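Local coordinates for glideosome-associated protein 50 (Plasmodium falciparum 3D7, PDB 3TGH), which is a component of the glideosome, which drives parasite gliding motility and host cell invasion, and may help assemble it and anchor it to the inner membrane complex, at residues A[127-132]-A[323-328]. Sequence-based numbering, arbitrary orientation.
Sequences WYHYFT and ALPNVE
H129 holds CG between the backbone N and the carbonyl carbon (chi1 50°), and L324 holds its CG anti to the carbonyl carbon (chi1 -75°); with CB of each directed at the opposite segment, the two side chains meet obliquely. L324 CD2 then stands over the imidazole face, 4.2 Å from the ring centroid and 8° off the normal, which identifies a CH-pi contact. At the ring edge, near its plane, H129 CE1 lies 3.4 Å from P325 O, the nearest approach between the segments. V327 CG2 comes in obliquely, 3.6 Å from H129 CE1, on the other side of the ring plane from L324 CD2. ND1 of H129 is hydrogen-bonded to NE2 of Q182 on helix 169-189, which should limit rotation of the ring. The forked end of L324 also meets F131 tip to tip: CD2 is 3.7 Å from F131 CE1, while CD1 lies over one face of the phenyl ring. V327 CG1 rests 4.1 Å from Y128 CB, extending the apolar packing along the strand. The contact is mainly side-chain packing at the surface, with one backbone oxygen at the histidine edge, laying the loop after helix 317-321 against strand 128-136, an outermost strand of one of the two mixed sheets of this calcineurin-like fold. Beside it runs helix 169-189, where F131 touches I189, L324 touches V185 and P325 touches D178 and S181; backbone hydrogen bonds tie Y128 and Y130 to strand 148-156.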
ATOM      1  N   TRP A 127      -2.365  -3.357 -10.916  1.00 21.64           N
ATOM      2  CA  TRP A 127      -1.260  -3.973 -10.201  1.00 21.29           C
ATOM      3  C   TRP A 127       0.042  -3.561 -10.892  1.00 21.29           C
ATOM      4  O   TRP A 127       0.081  -3.404 -12.120  1.00 22.97           O
ATOM      5  CB  TRP A 127      -1.387  -5.504 -10.153  1.00 23.08           C
ATOM      6  CG  TRP A 127      -1.314  -6.174 -11.495  1.00 23.43           C
ATOM      7  CD1 TRP A 127      -0.222  -6.737 -12.074  1.00 23.44           C
ATOM      8  CD2 TRP A 127      -2.391  -6.332 -12.419  1.00 23.15           C
ATOM      9  NE1 TRP A 127      -0.553  -7.245 -13.314  1.00 24.51           N
ATOM     10  CE2 TRP A 127      -1.883  -7.001 -13.546  1.00 22.37           C
ATOM     11  CE3 TRP A 127      -3.748  -5.975 -12.398  1.00 23.30           C
ATOM     12  CZ2 TRP A 127      -2.676  -7.312 -14.652  1.00 23.75           C
ATOM     13  CZ3 TRP A 127      -4.536  -6.279 -13.494  1.00 23.83           C
ATOM     14  CH2 TRP A 127      -4.000  -6.945 -14.607  1.00 23.39           C
ATOM     15  N   TYR A 128       1.099  -3.388 -10.107  1.00 19.96           N
ATOM     16  CA  TYR A 128       2.385  -2.900 -10.632  1.00 20.79           C
ATOM     17  C   TYR A 128       3.481  -3.029  -9.567  1.00 21.25           C
ATOM     18  O   TYR A 128       3.266  -3.619  -8.499  1.00 21.59           O
ATOM     19  CB  TYR A 128       2.253  -1.443 -11.142  1.00 20.78           C
ATOM     20  CG  TYR A 128       1.888  -0.410 -10.084  1.00 19.61           C
ATOM     21  CD1 TYR A 128       0.568  -0.227  -9.691  1.00 21.33           C
ATOM     22  CD2 TYR A 128       2.869   0.405  -9.501  1.00 20.32           C
ATOM     23  CE1 TYR A 128       0.224   0.691  -8.723  1.00 19.57           C
ATOM     24  CE2 TYR A 128       2.538   1.351  -8.537  1.00 21.02           C
ATOM     25  CZ  TYR A 128       1.209   1.477  -8.139  1.00 20.94           C
ATOM     26  OH  TYR A 128       0.866   2.411  -7.193  1.00 22.01           O
ATOM     27  N   HIS A 129       4.668  -2.514  -9.864  1.00 21.47           N
ATOM     28  CA  HIS A 129       5.788  -2.573  -8.921  1.00 21.39           C
ATOM     29  C   HIS A 129       6.622  -1.319  -9.019  1.00 24.17           C
ATOM     30  O   HIS A 129       6.555  -0.601 -10.017  1.00 24.30           O
ATOM     31  CB  HIS A 129       6.666  -3.789  -9.207  1.00 22.30           C
ATOM     32  CG  HIS A 129       7.056  -3.906 -10.644  1.00 23.18           C
ATOM     33  ND1 HIS A 129       6.378  -4.709 -11.532  1.00 26.02           N
ATOM     34  CD2 HIS A 129       8.010  -3.267 -11.366  1.00 27.18           C
ATOM     35  CE1 HIS A 129       6.924  -4.596 -12.729  1.00 26.78           C
ATOM     36  NE2 HIS A 129       7.920  -3.731 -12.655  1.00 27.00           N
ATOM     37  N   TYR A 130       7.404  -1.081  -7.972  1.00 25.25           N
ATOM     38  CA  TYR A 130       8.339   0.033  -7.893  1.00 26.26           C
ATOM     39  C   TYR A 130       9.570  -0.480  -7.150  1.00 26.68           C
ATOM     40  O   TYR A 130       9.495  -0.872  -5.988  1.00 25.19           O
ATOM     41  CB  TYR A 130       7.695   1.206  -7.150  1.00 27.86           C
ATOM     42  CG  TYR A 130       8.635   2.336  -6.788  1.00 31.35           C
ATOM     43  CD1 TYR A 130       9.302   3.055  -7.771  1.00 35.00           C
ATOM     44  CD2 TYR A 130       8.827   2.710  -5.453  1.00 33.46           C
ATOM     45  CE1 TYR A 130      10.163   4.105  -7.440  1.00 37.80           C
ATOM     46  CE2 TYR A 130       9.684   3.755  -5.111  1.00 35.30           C
ATOM     47  CZ  TYR A 130      10.346   4.445  -6.109  1.00 38.15           C
ATOM     48  OH  TYR A 130      11.186   5.481  -5.770  1.00 43.03           O
ATOM     49  N   PHE A 131      10.697  -0.520  -7.846  1.00 28.02           N
ATOM     50  CA  PHE A 131      11.948  -0.973  -7.257  1.00 28.91           C
ATOM     51  C   PHE A 131      12.816   0.245  -7.051  1.00 31.40           C
ATOM     52  O   PHE A 131      12.948   1.074  -7.953  1.00 30.52           O
ATOM     53  CB  PHE A 131      12.665  -1.945  -8.193  1.00 31.88           C
ATOM     54  CG  PHE A 131      12.140  -3.349  -8.136  1.00 31.34           C
ATOM     55  CD1 PHE A 131      10.880  -3.656  -8.628  1.00 34.60           C
ATOM     56  CD2 PHE A 131      12.921  -4.374  -7.621  1.00 32.82           C
ATOM     57  CE1 PHE A 131      10.393  -4.958  -8.575  1.00 34.67           C
ATOM     58  CE2 PHE A 131      12.443  -5.677  -7.575  1.00 32.43           C
ATOM     59  CZ  PHE A 131      11.183  -5.970  -8.056  1.00 35.14           C
ATOM     60  N   THR A 132      13.407   0.354  -5.869  1.00 30.49           N
ATOM     61  CA  THR A 132      14.269   1.474  -5.553  1.00 32.10           C
ATOM     62  C   THR A 132      15.444   1.010  -4.688  1.00 33.21           C
ATOM     63  O   THR A 132      15.590  -0.179  -4.402  1.00 29.83           O
ATOM     64  CB  THR A 132      13.473   2.614  -4.880  1.00 32.89           C
ATOM     65  OG1 THR A 132      14.293   3.788  -4.794  1.00 36.82           O
ATOM     66  CG2 THR A 132      12.964   2.202  -3.488  1.00 30.87           C
ATOM     67  N   ALA A 323      13.406  -9.805 -16.244  1.00 26.62           N
ATOM     68  CA  ALA A 323      12.350 -10.815 -16.086  1.00 30.84           C
ATOM     69  C   ALA A 323      11.061 -10.247 -15.483  1.00 29.92           C
ATOM     70  O   ALA A 323      10.061 -10.965 -15.360  1.00 31.74           O
ATOM     71  CB  ALA A 323      12.851 -11.973 -15.222  1.00 33.28           C
ATOM     72  N   LEU A 324      11.074  -8.975 -15.097  1.00 27.01           N
ATOM     73  CA  LEU A 324       9.867  -8.342 -14.562  1.00 27.25           C
ATOM     74  C   LEU A 324       8.807  -8.220 -15.652  1.00 28.38           C
ATOM     75  O   LEU A 324       9.137  -8.040 -16.823  1.00 27.22           O
ATOM     76  CB  LEU A 324      10.165  -6.955 -13.983  1.00 27.24           C
ATOM     77  CG  LEU A 324      10.869  -6.860 -12.633  1.00 27.60           C
ATOM     78  CD1 LEU A 324      11.392  -5.431 -12.437  1.00 27.30           C
ATOM     79  CD2 LEU A 324       9.954  -7.271 -11.480  1.00 25.04           C
ATOM     80  N   PRO A 325       7.524  -8.325 -15.274  1.00 29.03           N
ATOM     81  CA  PRO A 325       6.473  -8.148 -16.264  1.00 29.14           C
ATOM     82  C   PRO A 325       6.347  -6.687 -16.672  1.00 30.69           C
ATOM     83  O   PRO A 325       6.612  -5.795 -15.859  1.00 27.51           O
ATOM     84  CB  PRO A 325       5.215  -8.610 -15.524  1.00 29.16           C
ATOM     85  CG  PRO A 325       5.517  -8.381 -14.100  1.00 30.11           C
ATOM     86  CD  PRO A 325       6.982  -8.631 -13.938  1.00 30.78           C
ATOM     87  N   ASN A 326       5.961  -6.450 -17.923  1.00 32.87           N
ATOM     88  CA  ASN A 326       5.740  -5.089 -18.405  0.50 35.21           C
ATOM     89  C   ASN A 326       4.591  -4.455 -17.631  1.00 36.59           C
ATOM     90  O   ASN A 326       3.603  -5.124 -17.315  1.00 36.29           O
ATOM     91  CB  ASN A 326       5.438  -5.078 -19.908  0.50 37.16           C
ATOM     92  CG  ASN A 326       6.635  -5.487 -20.744  0.50 36.70           C
ATOM     93  OD1 ASN A 326       7.661  -5.900 -20.208  0.50 38.94           O
ATOM     94  ND2 ASN A 326       6.509  -5.371 -22.061  0.50 39.79           N
ATOM     95  N   VAL A 327       4.728  -3.177 -17.299  1.00 36.80           N
ATOM     96  CA  VAL A 327       3.655  -2.462 -16.624  1.00 40.31           C
ATOM     97  C   VAL A 327       2.831  -1.765 -17.694  1.00 40.69           C
ATOM     98  O   VAL A 327       3.226  -0.720 -18.217  1.00 43.62           O
ATOM     99  CB  VAL A 327       4.186  -1.458 -15.578  1.00 42.53           C
ATOM    100  CG1 VAL A 327       3.044  -0.598 -15.024  1.00 42.34           C
ATOM    101  CG2 VAL A 327       4.871  -2.213 -14.447  1.00 43.36           C
ATOM    102  N   GLU A 328       1.713  -2.385 -18.057  1.00 39.38           N
ATOM    103  CA  GLU A 328       0.821  -1.826 -19.066  1.00 39.79           C
ATOM    104  C   GLU A 328      -0.540  -1.588 -18.436  1.00 37.74           C
ATOM    105  O   GLU A 328      -1.023  -2.434 -17.687  1.00 36.68           O
ATOM    106  CB  GLU A 328       0.670  -2.786 -20.251  1.00 40.89           C
ATOM    107  CG  GLU A 328       1.975  -3.143 -20.977  1.00 43.21           C
ATOM    108  CD  GLU A 328       2.495  -2.034 -21.888  1.00 45.86           C
ATOM    109  OE1 GLU A 328       1.820  -0.992 -22.033  1.00 46.87           O
ATOM    110  OE2 GLU A 328       3.584  -2.213 -22.472  1.00 48.37           O
TER